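Local coordinates for alginate lyase, family PL7 (Zobellia galactanivorans, PDB 3ZPY), which probably cleaves alginate by beta-elimination, the chain being the catalytic domain of a longer family PL7 lyase, at residues A[4-9]-A[41-46]; A[62-67]-A[230-235]; A[104-109]-A[237-242]; A[125-130]-A[212-217]. One frame throughout, in Å; residues are numbered along the deposited sequence.

Contact 1 (A[4-9]-A[41-46])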
loop_
_atom_site.group_PDB
_atom_site.type_symbol
_atom_site.label_atom_id
_atom_site.label_comp_id
_atom_site.label_asym_id
_atom_site.label_seq_id
_atom_site.Cartn_x
_atom_site.Cartn_y
_atom_site.Cartn_z
ATOM N N PRO A 4 16.549 4.745 5.138
ATOM C CA PRO A 4 15.362 3.863 5.072
ATOM C C PRO A 4 15.618 2.654 4.120
ATOM O O PRO A 4 15.222 1.505 4.421
ATOM C CB PRO A 4 14.242 4.833 4.614
ATOM C CG PRO A 4 14.685 6.180 5.108
ATOM C CD PRO A 4 16.187 6.175 4.983
ATOM N N ALA A 5 16.210 2.905 2.946
ATOM C CA ALA A 5 16.419 1.809 2.008
ATOM C C ALA A 5 17.332 0.723 2.594
ATOM O O ALA A 5 17.087 -0.468 2.442
ATOM C CB ALA A 5 16.970 2.358 0.685
ATOM N N SER A 6 18.349 1.161 3.333
ATOM C CA SER A 6 19.285 0.204 3.999
ATOM C C SER A 6 18.561 -0.597 5.136
ATOM O O SER A 6 18.675 -1.810 5.209
ATOM C CB SER A 6 20.478 1.005 4.583
ATOM O OG SER A 6 21.344 1.382 3.552
ATOM N N VAL A 7 17.770 0.103 5.974
ATOM C CA VAL A 7 17.063 -0.560 7.064
ATOM C C VAL A 7 16.083 -1.598 6.503
ATOM O O VAL A 7 15.957 -2.711 7.049
ATOM C CB VAL A 7 16.380 0.482 7.986
ATOM C CG1 VAL A 7 15.379 -0.206 8.886
ATOM C CG2 VAL A 7 17.445 1.324 8.719
ATOM N N LEU A 8 15.341 -1.251 5.412
ATOM C CA LEU A 8 14.321 -2.131 4.899
ATOM C C LEU A 8 14.915 -3.186 3.946
ATOM O O LEU A 8 14.258 -4.207 3.631
ATOM C CB LEU A 8 13.259 -1.293 4.205
ATOM C CG LEU A 8 11.895 -1.939 4.007
ATOM C CD1 LEU A 8 11.170 -2.418 5.276
ATOM C CD2 LEU A 8 10.976 -0.922 3.238
ATOM N N GLY A 9 16.153 -2.960 3.497
ATOM C CA GLY A 9 16.805 -3.909 2.556
ATOM C C GLY A 9 16.285 -3.842 1.143
ATOM O O GLY A 9 16.147 -4.881 0.482
ATOM N N SER A 41 18.654 10.488 -4.240
ATOM C CA SER A 41 19.180 9.200 -4.723
ATOM C C SER A 41 18.659 8.101 -3.808
ATOM O O SER A 41 18.358 8.301 -2.634
ATOM C CB SER A 41 20.667 9.177 -4.806
ATOM O OG SER A 41 21.206 9.380 -3.529
ATOM N N TYR A 42 18.427 6.969 -4.423
ATOM C CA TYR A 42 17.654 5.942 -3.820
ATOM C C TYR A 42 18.166 5.535 -2.403
ATOM O O TYR A 42 17.343 5.489 -1.445
ATOM C CB TYR A 42 17.692 4.674 -4.730
ATOM C CG TYR A 42 16.701 3.601 -4.326
ATOM C CD1 TYR A 42 16.934 2.743 -3.249
ATOM C CD2 TYR A 42 15.511 3.512 -5.020
ATOM C CE1 TYR A 42 16.006 1.747 -2.929
ATOM C CE2 TYR A 42 14.555 2.527 -4.721
ATOM C CZ TYR A 42 14.781 1.663 -3.646
ATOM O OH TYR A 42 13.821 0.707 -3.366
ATOM N N ASN A 43 19.492 5.232 -2.269
ATOM C CA ASN A 43 19.925 4.649 -1.018
ATOM C C ASN A 43 20.133 5.687 0.058
ATOM O O ASN A 43 20.442 5.305 1.156
ATOM C CB ASN A 43 21.210 3.808 -1.178
ATOM C CG ASN A 43 21.570 2.971 0.131
ATOM O OD1 ASN A 43 20.707 2.251 0.733
ATOM N ND2 ASN A 43 22.844 3.056 0.547
ATOM N N THR A 44 20.038 6.966 -0.227
ATOM C CA THR A 44 20.029 8.008 0.823
ATOM C C THR A 44 18.699 8.717 1.031
ATOM O O THR A 44 18.582 9.517 1.962
ATOM C CB THR A 44 21.132 9.031 0.616
ATOM O OG1 THR A 44 20.914 9.718 -0.627
ATOM C CG2 THR A 44 22.486 8.418 0.479
ATOM N N TYR A 45 17.702 8.410 0.214
ATOM C CA TYR A 45 16.444 9.146 0.353
ATOM C C TYR A 45 15.796 8.999 1.737
ATOM O O TYR A 45 15.516 7.874 2.188
ATOM C CB TYR A 45 15.436 8.700 -0.716
ATOM C CG TYR A 45 14.106 9.401 -0.595
ATOM C CD1 TYR A 45 14.021 10.794 -0.489
ATOM C CD2 TYR A 45 12.943 8.666 -0.456
ATOM C CE1 TYR A 45 12.791 11.429 -0.363
ATOM C CE2 TYR A 45 11.709 9.288 -0.284
ATOM C CZ TYR A 45 11.635 10.655 -0.187
ATOM O OH TYR A 45 10.391 11.278 -0.045
ATOM N N SER A 46 15.445 10.150 2.342
ATOM C CA SER A 46 14.719 10.188 3.598
ATOM C C SER A 46 14.099 11.576 3.677
ATOM O O SER A 46 14.796 12.567 3.449
ATOM C CB SER A 46 15.679 9.918 4.784
ATOM O OG SER A 46 14.974 9.872 6.007
HETATM O O HOH W 1 16.640 5.409 1.550
#

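Contact 2 (A[62-67]-A[230-235])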
loop_
_atom_site.group_PDB
_atom_site.type_symbol
_atom_site.label_atom_id
_atom_site.label_comp_id
_atom_site.label_asym_id
_atom_site.label_seq_id
_atom_site.Cartn_x
_atom_site.Cartn_y
_atom_site.Cartn_z
ATOM N N CYS A 62 1.458 9.783 4.897
ATOM C CA CYS A 62 0.740 10.423 3.772
ATOM C C CYS A 62 -0.420 11.221 4.325
ATOM O O CYS A 62 -0.991 10.864 5.363
ATOM C CB CYS A 62 0.330 9.304 2.738
ATOM S SG CYS A 62 -0.292 9.969 1.197
ATOM N N TYR A 63 -0.787 12.286 3.631
ATOM C CA TYR A 63 -1.684 13.265 4.217
ATOM C C TYR A 63 -2.925 13.400 3.366
ATOM O O TYR A 63 -2.836 13.354 2.133
ATOM C CB TYR A 63 -1.024 14.687 4.322
ATOM C CG TYR A 63 0.248 14.658 5.117
ATOM C CD1 TYR A 63 1.434 14.137 4.545
ATOM C CD2 TYR A 63 0.290 15.227 6.416
ATOM C CE1 TYR A 63 2.608 14.043 5.245
ATOM C CE2 TYR A 63 1.510 15.152 7.145
ATOM C CZ TYR A 63 2.658 14.655 6.496
ATOM O OH TYR A 63 3.818 14.521 7.242
ATOM N N ARG A 64 -4.064 13.553 4.038
ATOM C CA ARG A 64 -5.317 13.937 3.358
ATOM C C ARG A 64 -5.030 15.181 2.522
ATOM O O ARG A 64 -4.384 16.152 2.987
ATOM C CB ARG A 64 -6.298 14.340 4.492
ATOM C CG ARG A 64 -7.735 14.677 4.031
ATOM C CD ARG A 64 -8.556 15.052 5.267
ATOM N NE ARG A 64 -10.013 15.053 5.019
ATOM C CZ ARG A 64 -10.761 16.132 4.811
ATOM N NH1 ARG A 64 -10.223 17.329 4.607
ATOM N NH2 ARG A 64 -12.083 16.013 4.781
ATOM N N GLY A 65 -5.493 15.159 1.251
ATOM C CA GLY A 65 -5.364 16.373 0.391
ATOM C C GLY A 65 -3.937 16.619 -0.116
ATOM O O GLY A 65 -3.745 17.632 -0.730
ATOM N N LEU A 66 -2.961 15.713 0.179
ATOM C CA LEU A 66 -1.601 15.897 -0.247
ATOM C C LEU A 66 -1.557 15.931 -1.773
ATOM O O LEU A 66 -1.998 14.993 -2.465
ATOM C CB LEU A 66 -0.773 14.779 0.276
ATOM C CG LEU A 66 0.778 14.842 0.108
ATOM C CD1 LEU A 66 1.371 16.075 0.814
ATOM C CD2 LEU A 66 1.522 13.552 0.533
ATOM N N GLY A 67 -0.985 17.002 -2.317
ATOM C CA GLY A 67 -0.904 17.105 -3.759
ATOM C C GLY A 67 -2.283 17.324 -4.426
ATOM O O GLY A 67 -2.398 17.155 -5.634
ATOM N N SER A 230 -9.600 18.290 1.116
ATOM C CA SER A 230 -8.679 19.379 1.383
ATOM C C SER A 230 -7.574 18.942 2.351
ATOM O O SER A 230 -7.708 17.967 3.097
ATOM C CB SER A 230 -9.434 20.559 1.933
ATOM O OG SER A 230 -9.872 20.208 3.206
ATOM N N TYR A 231 -6.465 19.692 2.332
ATOM C CA TYR A 231 -5.372 19.448 3.238
ATOM C C TYR A 231 -5.619 20.136 4.559
ATOM O O TYR A 231 -5.847 21.333 4.615
ATOM C CB TYR A 231 -4.045 19.906 2.590
ATOM C CG TYR A 231 -2.881 19.720 3.577
ATOM C CD1 TYR A 231 -2.592 20.745 4.528
ATOM C CD2 TYR A 231 -2.122 18.507 3.666
ATOM C CE1 TYR A 231 -1.571 20.586 5.518
ATOM C CE2 TYR A 231 -1.076 18.393 4.652
ATOM C CZ TYR A 231 -0.802 19.434 5.519
ATOM O OH TYR A 231 0.146 19.246 6.476
ATOM N N THR A 232 -5.558 19.353 5.648
ATOM C CA THR A 232 -5.861 19.881 7.005
ATOM C C THR A 232 -4.745 19.586 8.024
ATOM O O THR A 232 -4.866 20.073 9.149
ATOM C CB THR A 232 -7.147 19.261 7.537
ATOM O OG1 THR A 232 -6.943 17.819 7.611
ATOM C CG2 THR A 232 -8.364 19.637 6.617
ATOM N N GLY A 233 -3.761 18.742 7.663
ATOM C CA GLY A 233 -2.785 18.248 8.626
ATOM C C GLY A 233 -3.203 16.796 8.992
ATOM O O GLY A 233 -2.501 16.086 9.568
ATOM N N SER A 234 -4.422 16.350 8.659
ATOM C CA SER A 234 -4.846 14.960 8.935
ATOM C C SER A 234 -3.964 13.998 8.059
ATOM O O SER A 234 -3.626 14.277 6.903
ATOM C CB SER A 234 -6.243 14.788 8.415
ATOM O OG SER A 234 -6.718 13.463 8.411
ATOM N N TYR A 235 -3.575 12.865 8.601
ATOM C CA TYR A 235 -2.587 12.005 7.945
ATOM C C TYR A 235 -2.843 10.552 8.354
ATOM O O TYR A 235 -3.491 10.297 9.418
ATOM C CB TYR A 235 -1.098 12.423 8.212
ATOM C CG TYR A 235 -0.687 12.254 9.673
ATOM C CD1 TYR A 235 -1.121 13.160 10.638
ATOM C CD2 TYR A 235 -0.077 11.076 10.097
ATOM C CE1 TYR A 235 -0.732 12.979 12.006
ATOM C CE2 TYR A 235 0.295 10.874 11.437
ATOM C CZ TYR A 235 -0.082 11.820 12.373
ATOM O OH TYR A 235 0.276 11.607 13.688
HETATM O O HOH W 2 -4.095 16.741 5.595
HETATM O O HOH W 3 -11.817 19.758 5.064
#

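Contact 3 (A[104-109]-A[237-242])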
loop_
_atom_site.group_PDB
_atom_site.type_symbol
_atom_site.label_atom_id
_atom_site.label_comp_id
_atom_site.label_asym_id
_atom_site.label_seq_id
_atom_site.Cartn_x
_atom_site.Cartn_y
_atom_site.Cartn_z
ATOM N N GLN A 104 2.694 -2.098 11.308
ATOM C CA GLN A 104 1.679 -1.456 12.159
ATOM C C GLN A 104 1.087 -0.260 11.457
ATOM O O GLN A 104 1.698 0.311 10.533
ATOM C CB GLN A 104 2.267 -0.944 13.448
ATOM C CG GLN A 104 3.058 -1.966 14.317
ATOM C CD GLN A 104 3.281 -1.421 15.685
ATOM O OE1 GLN A 104 3.044 -0.183 15.918
ATOM N NE2 GLN A 104 3.722 -2.245 16.611
ATOM N N VAL A 105 -0.142 0.040 11.864
ATOM C CA VAL A 105 -0.754 1.300 11.430
ATOM C C VAL A 105 -0.817 2.102 12.737
ATOM O O VAL A 105 -1.422 1.613 13.724
ATOM C CB VAL A 105 -2.093 1.149 10.707
ATOM C CG1 VAL A 105 -2.651 2.544 10.382
ATOM C CG2 VAL A 105 -1.938 0.222 9.502
ATOM N N ASN A 106 -0.254 3.332 12.738
ATOM C CA ASN A 106 -0.205 4.108 13.898
ATOM C C ASN A 106 -1.208 5.285 13.916
ATOM O O ASN A 106 -1.380 5.882 14.938
ATOM C CB ASN A 106 1.208 4.676 14.048
ATOM C CG ASN A 106 2.261 3.541 14.158
ATOM O OD1 ASN A 106 2.207 2.739 15.100
ATOM N ND2 ASN A 106 3.080 3.380 13.128
ATOM N N GLN A 107 -1.844 5.616 12.786
ATOM C CA GLN A 107 -2.722 6.764 12.713
ATOM C C GLN A 107 -3.514 6.614 11.435
ATOM O O GLN A 107 -2.940 6.281 10.391
ATOM C CB GLN A 107 -1.872 8.077 12.578
ATOM C CG GLN A 107 -2.697 9.342 12.583
ATOM C CD GLN A 107 -3.263 9.803 13.927
ATOM O OE1 GLN A 107 -2.813 9.487 14.966
ATOM N NE2 GLN A 107 -4.177 10.665 13.857
ATOM N N LEU A 108 -4.823 6.895 11.531
ATOM C CA LEU A 108 -5.707 6.955 10.342
ATOM C C LEU A 108 -5.971 8.422 10.001
ATOM O O LEU A 108 -5.975 9.316 10.881
ATOM C CB LEU A 108 -7.066 6.295 10.624
ATOM C CG LEU A 108 -6.939 4.791 10.828
ATOM C CD1 LEU A 108 -8.305 4.236 11.187
ATOM C CD2 LEU A 108 -6.232 4.092 9.701
ATOM N N PRO A 109 -6.240 8.688 8.691
ATOM C CA PRO A 109 -6.601 10.015 8.249
ATOM C C PRO A 109 -8.099 10.237 8.454
ATOM O O PRO A 109 -8.766 9.444 9.181
ATOM C CB PRO A 109 -6.160 10.000 6.785
ATOM C CG PRO A 109 -6.579 8.566 6.365
ATOM C CD PRO A 109 -6.061 7.743 7.565
ATOM N N LEU A 237 -0.356 6.933 9.050
ATOM C CA LEU A 237 1.009 6.543 9.279
ATOM C C LEU A 237 1.066 5.002 9.370
ATOM O O LEU A 237 0.384 4.435 10.167
ATOM C CB LEU A 237 1.514 7.172 10.569
ATOM C CG LEU A 237 2.993 6.942 10.884
ATOM C CD1 LEU A 237 3.936 7.477 9.804
ATOM C CD2 LEU A 237 3.406 7.504 12.258
ATOM N N VAL A 238 1.872 4.423 8.507
ATOM C CA VAL A 238 2.089 2.984 8.384
ATOM C C VAL A 238 3.589 2.780 8.606
ATOM O O VAL A 238 4.436 3.558 8.142
ATOM C CB VAL A 238 1.719 2.433 7.000
ATOM C CG1 VAL A 238 2.104 0.983 6.895
ATOM C CG2 VAL A 238 0.250 2.670 6.669
ATOM N N ARG A 239 3.971 1.760 9.355
ATOM C CA ARG A 239 5.385 1.452 9.500
ATOM C C ARG A 239 5.610 -0.065 9.207
ATOM O O ARG A 239 4.789 -0.907 9.584
ATOM C CB ARG A 239 5.905 1.915 10.861
ATOM C CG ARG A 239 5.321 1.243 12.095
ATOM C CD ARG A 239 5.923 1.860 13.338
ATOM N NE ARG A 239 5.444 1.295 14.548
ATOM C CZ ARG A 239 5.836 1.697 15.743
ATOM N NH1 ARG A 239 6.795 2.627 15.857
ATOM N NH2 ARG A 239 5.179 1.225 16.793
ATOM N N ILE A 240 6.727 -0.362 8.506
ATOM C CA ILE A 240 6.981 -1.704 7.965
ATOM C C ILE A 240 8.407 -2.139 8.328
ATOM O O ILE A 240 9.371 -1.325 8.298
ATOM C CB ILE A 240 6.735 -1.722 6.412
ATOM C CG1 ILE A 240 5.315 -1.274 6.120
ATOM C CG2 ILE A 240 7.100 -3.050 5.789
ATOM C CD1 ILE A 240 4.938 -1.010 4.646
ATOM N N LYS A 241 8.519 -3.439 8.554
ATOM C CA LYS A 241 9.858 -4.059 8.594
ATOM C C LYS A 241 9.746 -5.485 8.061
ATOM O O LYS A 241 8.634 -5.970 7.788
ATOM C CB LYS A 241 10.438 -4.103 10.013
ATOM C CG LYS A 241 9.671 -4.843 11.061
ATOM C CD LYS A 241 10.294 -4.583 12.447
ATOM C CE LYS A 241 9.526 -5.348 13.460
ATOM N NZ LYS A 241 10.195 -5.263 14.807
ATOM N N ASN A 242 10.865 -6.214 7.920
ATOM C CA ASN A 242 10.880 -7.609 7.552
ATOM C C ASN A 242 10.100 -7.852 6.250
ATOM O O ASN A 242 9.198 -8.745 6.215
ATOM C CB ASN A 242 10.260 -8.487 8.699
ATOM C CG ASN A 242 11.023 -8.401 9.948
ATOM O OD1 ASN A 242 12.148 -7.954 9.968
ATOM N ND2 ASN A 242 10.300 -8.648 11.039
#

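Contact 4 (A[125-130]-A[212-217])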
loop_
_atom_site.group_PDB
_atom_site.type_symbol
_atom_site.label_atom_id
_atom_site.label_comp_id
_atom_site.label_asym_id
_atom_site.label_seq_id
_atom_site.Cartn_x
_atom_site.Cartn_y
_atom_site.Cartn_z
ATOM N N HIS A 125 -1.679 -5.138 -7.479
ATOM C CA HIS A 125 -2.230 -4.373 -8.581
ATOM C C HIS A 125 -2.134 -5.154 -9.859
ATOM O O HIS A 125 -1.072 -5.732 -10.153
ATOM C CB HIS A 125 -1.547 -2.981 -8.644
ATOM C CG HIS A 125 -2.275 -2.033 -9.558
ATOM N ND1 HIS A 125 -3.390 -1.315 -9.178
ATOM C CD2 HIS A 125 -2.098 -1.760 -10.877
ATOM C CE1 HIS A 125 -3.828 -0.588 -10.214
ATOM N NE2 HIS A 125 -3.046 -0.866 -11.262
ATOM N N GLY A 126 -3.197 -5.086 -10.691
ATOM C CA GLY A 126 -3.181 -5.791 -11.961
ATOM C C GLY A 126 -3.269 -4.846 -13.143
ATOM O O GLY A 126 -3.073 -3.644 -12.996
ATOM N N PRO A 127 -3.490 -5.389 -14.337
ATOM C CA PRO A 127 -3.558 -4.588 -15.536
ATOM C C PRO A 127 -4.808 -3.689 -15.551
ATOM O O PRO A 127 -5.904 -4.092 -15.057
ATOM C CB PRO A 127 -3.633 -5.647 -16.683
ATOM C CG PRO A 127 -4.356 -6.822 -15.990
ATOM C CD PRO A 127 -3.747 -6.828 -14.576
ATOM N N SER A 128 -4.684 -2.470 -16.100
ATOM C CA SER A 128 -5.884 -1.683 -16.253
ATOM C C SER A 128 -6.929 -2.348 -17.135
ATOM O O SER A 128 -8.130 -2.182 -16.855
ATOM C CB SER A 128 -5.581 -0.271 -16.733
ATOM O OG SER A 128 -4.832 -0.343 -17.930
ATOM N N LYS A 129 -6.494 -3.078 -18.181
ATOM C CA LYS A 129 -7.380 -3.890 -19.023
ATOM C C LYS A 129 -6.571 -5.135 -19.380
ATOM O O LYS A 129 -5.431 -5.050 -19.905
ATOM C CB LYS A 129 -7.892 -3.125 -20.261
ATOM C CG LYS A 129 -9.382 -2.808 -20.163
ATOM C CD LYS A 129 -9.879 -1.849 -21.232
ATOM C CE LYS A 129 -11.283 -1.369 -20.866
ATOM N NZ LYS A 129 -11.853 -0.326 -21.780
ATOM N N ASN A 130 -7.117 -6.299 -19.014
ATOM C CA ASN A 130 -6.421 -7.550 -19.314
ATOM C C ASN A 130 -6.692 -7.969 -20.782
ATOM O O ASN A 130 -7.416 -7.252 -21.563
ATOM C CB ASN A 130 -6.731 -8.624 -18.256
ATOM C CG ASN A 130 -8.063 -9.341 -18.497
ATOM O OD1 ASN A 130 -8.835 -9.001 -19.424
ATOM N ND2 ASN A 130 -8.327 -10.354 -17.717
ATOM N N LEU A 212 -5.203 -13.884 -15.574
ATOM C CA LEU A 212 -4.660 -13.320 -14.347
ATOM C C LEU A 212 -3.201 -12.824 -14.493
ATOM O O LEU A 212 -2.432 -12.882 -13.510
ATOM C CB LEU A 212 -4.765 -14.366 -13.215
ATOM C CG LEU A 212 -6.200 -14.832 -13.015
ATOM C CD1 LEU A 212 -6.252 -15.818 -11.831
ATOM C CD2 LEU A 212 -7.170 -13.662 -12.778
ATOM N N SER A 213 -2.766 -12.426 -15.692
ATOM C CA SER A 213 -1.436 -11.864 -15.869
ATOM C C SER A 213 -1.330 -10.406 -15.454
ATOM O O SER A 213 -2.322 -9.744 -15.080
ATOM C CB SER A 213 -1.029 -12.037 -17.335
ATOM O OG SER A 213 -1.846 -11.243 -18.194
ATOM N N GLU A 214 -0.074 -9.982 -15.362
ATOM C CA GLU A 214 0.284 -8.550 -15.244
ATOM C C GLU A 214 0.001 -7.945 -13.850
ATOM O O GLU A 214 -0.400 -6.793 -13.715
ATOM C CB GLU A 214 -0.311 -7.676 -16.361
ATOM C CG GLU A 214 0.053 -8.151 -17.768
ATOM C CD GLU A 214 -0.283 -7.056 -18.727
ATOM O OE1 GLU A 214 0.578 -6.142 -18.909
ATOM O OE2 GLU A 214 -1.417 -7.044 -19.215
ATOM N N ASN A 215 0.307 -8.732 -12.804
ATOM C CA ASN A 215 0.209 -8.320 -11.402
ATOM C C ASN A 215 1.549 -7.877 -10.866
ATOM O O ASN A 215 2.620 -8.315 -11.292
ATOM C CB ASN A 215 -0.322 -9.453 -10.529
ATOM C CG ASN A 215 -1.664 -9.952 -10.990
ATOM O OD1 ASN A 215 -2.719 -9.255 -10.858
ATOM N ND2 ASN A 215 -1.630 -11.118 -11.666
ATOM N N TYR A 216 1.444 -7.057 -9.838
ATOM C CA TYR A 216 2.623 -6.737 -9.020
ATOM C C TYR A 216 2.190 -6.309 -7.610
ATOM O O TYR A 216 1.023 -5.918 -7.391
ATOM C CB TYR A 216 3.461 -5.612 -9.608
ATOM C CG TYR A 216 2.755 -4.310 -9.890
ATOM C CD1 TYR A 216 2.056 -4.108 -11.082
ATOM C CD2 TYR A 216 2.782 -3.270 -8.950
ATOM C CE1 TYR A 216 1.444 -2.856 -11.390
ATOM C CE2 TYR A 216 2.171 -2.059 -9.233
ATOM C CZ TYR A 216 1.500 -1.857 -10.397
ATOM O OH TYR A 216 0.943 -0.591 -10.670
ATOM N N PHE A 217 3.105 -6.494 -6.646
ATOM C CA PHE A 217 2.807 -6.067 -5.305
ATOM C C PHE A 217 3.109 -4.562 -5.108
ATOM O O PHE A 217 4.013 -4.008 -5.746
ATOM C CB PHE A 217 3.699 -6.840 -4.324
ATOM C CG PHE A 217 3.278 -8.273 -4.182
ATOM C CD1 PHE A 217 2.042 -8.593 -3.629
ATOM C CD2 PHE A 217 4.130 -9.282 -4.590
ATOM C CE1 PHE A 217 1.693 -9.941 -3.456
ATOM C CE2 PHE A 217 3.790 -10.643 -4.419
ATOM C CZ PHE A 217 2.583 -10.946 -3.817
HETATM O O HOH W 4 -2.510 -4.843 -20.453
#

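Contact 1 (A[4-9]-A[41-46])
The Tyr-42 ring meets the methyl of Ala-5 obliquely, CB lying 3.8 Å from CE1, while Tyr-42 OH is hydrogen-bonded to Trp-15 O. The second flat group, the Asn-43 amide, comes up to Ser-6 by its oxygen. The Tyr-45 ring takes no part across the contact and lies nearly parallel to that of Phe-51. This is loop-on-helix packing at the margin of a beta-jelly roll: the short helix 4-8 rests on loop 41-46, just after the sodium site of Thr-35, Ala-37 and Ile-40. A chi1 of -171° sets Asn-43 CG anti to its backbone N, and chi2 then turns OD1 to 3.0 Å from Ser-6 OG, a possible hydrogen bond left unsettled because another acceptor competes for the proton. The Pro-4 ring sits on the Tyr-45 carbonyl, CD 3.3 Å from Tyr-45 O, and against Ser-46 CB. An alanine here would lack CG and CD and would probably leave a gap beside Tyr-45 O and Ser-46 CB. Ser-3 OG ties Ser-6 N to Asn-43 O, and a Schellman motif at Gly-9 ends the helix. Between helix and loop, one water accepts from Ala-5 N (2.9 Å) and donates both to Tyr-42 O and, at 2.8 Å, to Tyr-45 O.

Contact 2 (A[62-67]-A[230-235])
Tyr-63 packs between Tyr-231 and Tyr-235 where the antiparallel strands 58-63 and 235-247 of the jelly roll meet. Tyr-63 and Tyr-235 form a non-hydrogen-bonded pair, and Tyr-63 CD2 rests 3.6 Å from Tyr-235 CB. On its other flank the Tyr-231 ring lies alongside, pointing the same way, with Tyr-63 CB at its edge, 3.7 Å from CE2. The tight packing continues into the type II turn from Tyr-63 to Leu-66: Gly-65 lies so close to the backbone of Ser-230 and Tyr-231 that a CB would collide with both. Arg-64 N closes the pairing with a bond to Ser-234 O. A water fixed by three bonds belongs to this ordered part, donating to Arg-64 O and Ser-234 O and accepting from Thr-232 N. Looser is the side of exposed Ser-230, where another water links Arg-64 NH1 with Ser-230 OG. The Arg-64 chain, extended from CG to NE, runs from the packed turn out toward Ser-230, its NE and NH2 held by the carbonyls of Gln-110 and Asp-111. Arg-64 NH1 donates to Ser-230 O at 3.0 Å, the oxygen standing 29° out of the guanidinium plane.

Contact 3 (A[104-109]-A[237-242])
Arg-239 and Gln-104 lie side by side, pointing the same way, on the outer face of the seven-stranded antiparallel sheet of a beta-jelly roll. Their backbones form a hydrogen-bonded pair, Gln-104 N to Arg-239 O and Arg-239 N to Gln-104 O (2.9 Å). From its CB the arginine places CG between its own backbone N and carbonyl carbon (chi1 64°), so that Arg-239 CG lies 4.0 Å from Gln-104 CB. Beyond CG the extended chain is crossed by the Asn-106 amide, whose plane stands 89° from that of the guanidinium. NE gives Gln-104 OE1 a weak bond, and Arg-239 NH2 a firmer one of 2.7 Å to the same Gln-104 OE1. OE1 lies in the guanidinium plane, but NH2 stands above the plane of the glutamine amide. NH1 bonds Tyr-59 OH, and Trp-57 makes a cation-pi contact with the group. Gln-104 NE2 in turn is held by Thr-181 OG1, which fixes the amide's rotation. The opposite face carries Val-105 and Val-238, a non-hydrogen-bonded pair that packs on Leu-119 and Phe-121 of strand 117-125, in the core between the sheets. Past Val-105 a beta bulge shifts the register by one: Leu-237 O accepts from Asn-106 N, while Leu-237 N donates to Gln-107 O at 3.0 Å. Leu-237 CB also packs on Gln-107 CB. Within the bulge the backbone N of Gln-107 is buried and has no hydrogen-bonding partner in the model.

Contact 4 (A[125-130]-A[212-217])
His-125 lays its CB over one face of the Tyr-216 ring, a CH-pi contact 4.0 Å from CB to the ring centroid and 21° off the normal. The two side chains run side by side, pointing the same way, and the imidazole CD2 comes to 3.3 Å from Tyr-216 OH with the ring planes 49° apart. His-125 ND1 is held by Asp-138. An alanine in place of Tyr-216 would probably leave His-125 CB and CD2 without the ring against them and Arg-80 without its cation-pi partner. The backbones form an antiparallel hydrogen-bonded pair, His-125 N reaching Tyr-216 O at 2.8 Å and Tyr-216 N returning to His-125 O. Beyond it the chains pack without direct backbone bonds: Pro-127 CD lies 3.3 Å from Ser-213 O, Pro-127 CB meets Glu-214 OE2, and a water joins that carboxylate oxygen to Lys-129 O. His-125 ends the Gln-Ile-His motif of PL7 lyases. A G1 bulge of Glu-214 and Asn-215 against Trp-90 leads into strand 216-219, which lies between strands 117-125 and 76-83, while Phe-217 packs on Ile-124 and on Leu-186 of strand 182-189 in the other sheet.

Contacts 2 and 3 share the seven-stranded sheet of the jelly roll: strand 235-247 pairs with 58-63 in one and with 96-107 in the other. Their centres are 16 Å apart, they touch where Ser-234 and Tyr-235 meet Gln-107 and Pro-109, and their segments alternate along the chain. Contact 1 comes first in sequence and touches contact 3 through Leu-8, which packs on Ile-240 and Lys-241. Contact 4 belongs to the other sheet, across the chain's centre from contacts 2 and 3, about 29 and 26 Å away between centres; its segments fall between theirs in sequence. The chain's last strand, 235-247, is thus inserted between two early strands, inside the seven-stranded sheet.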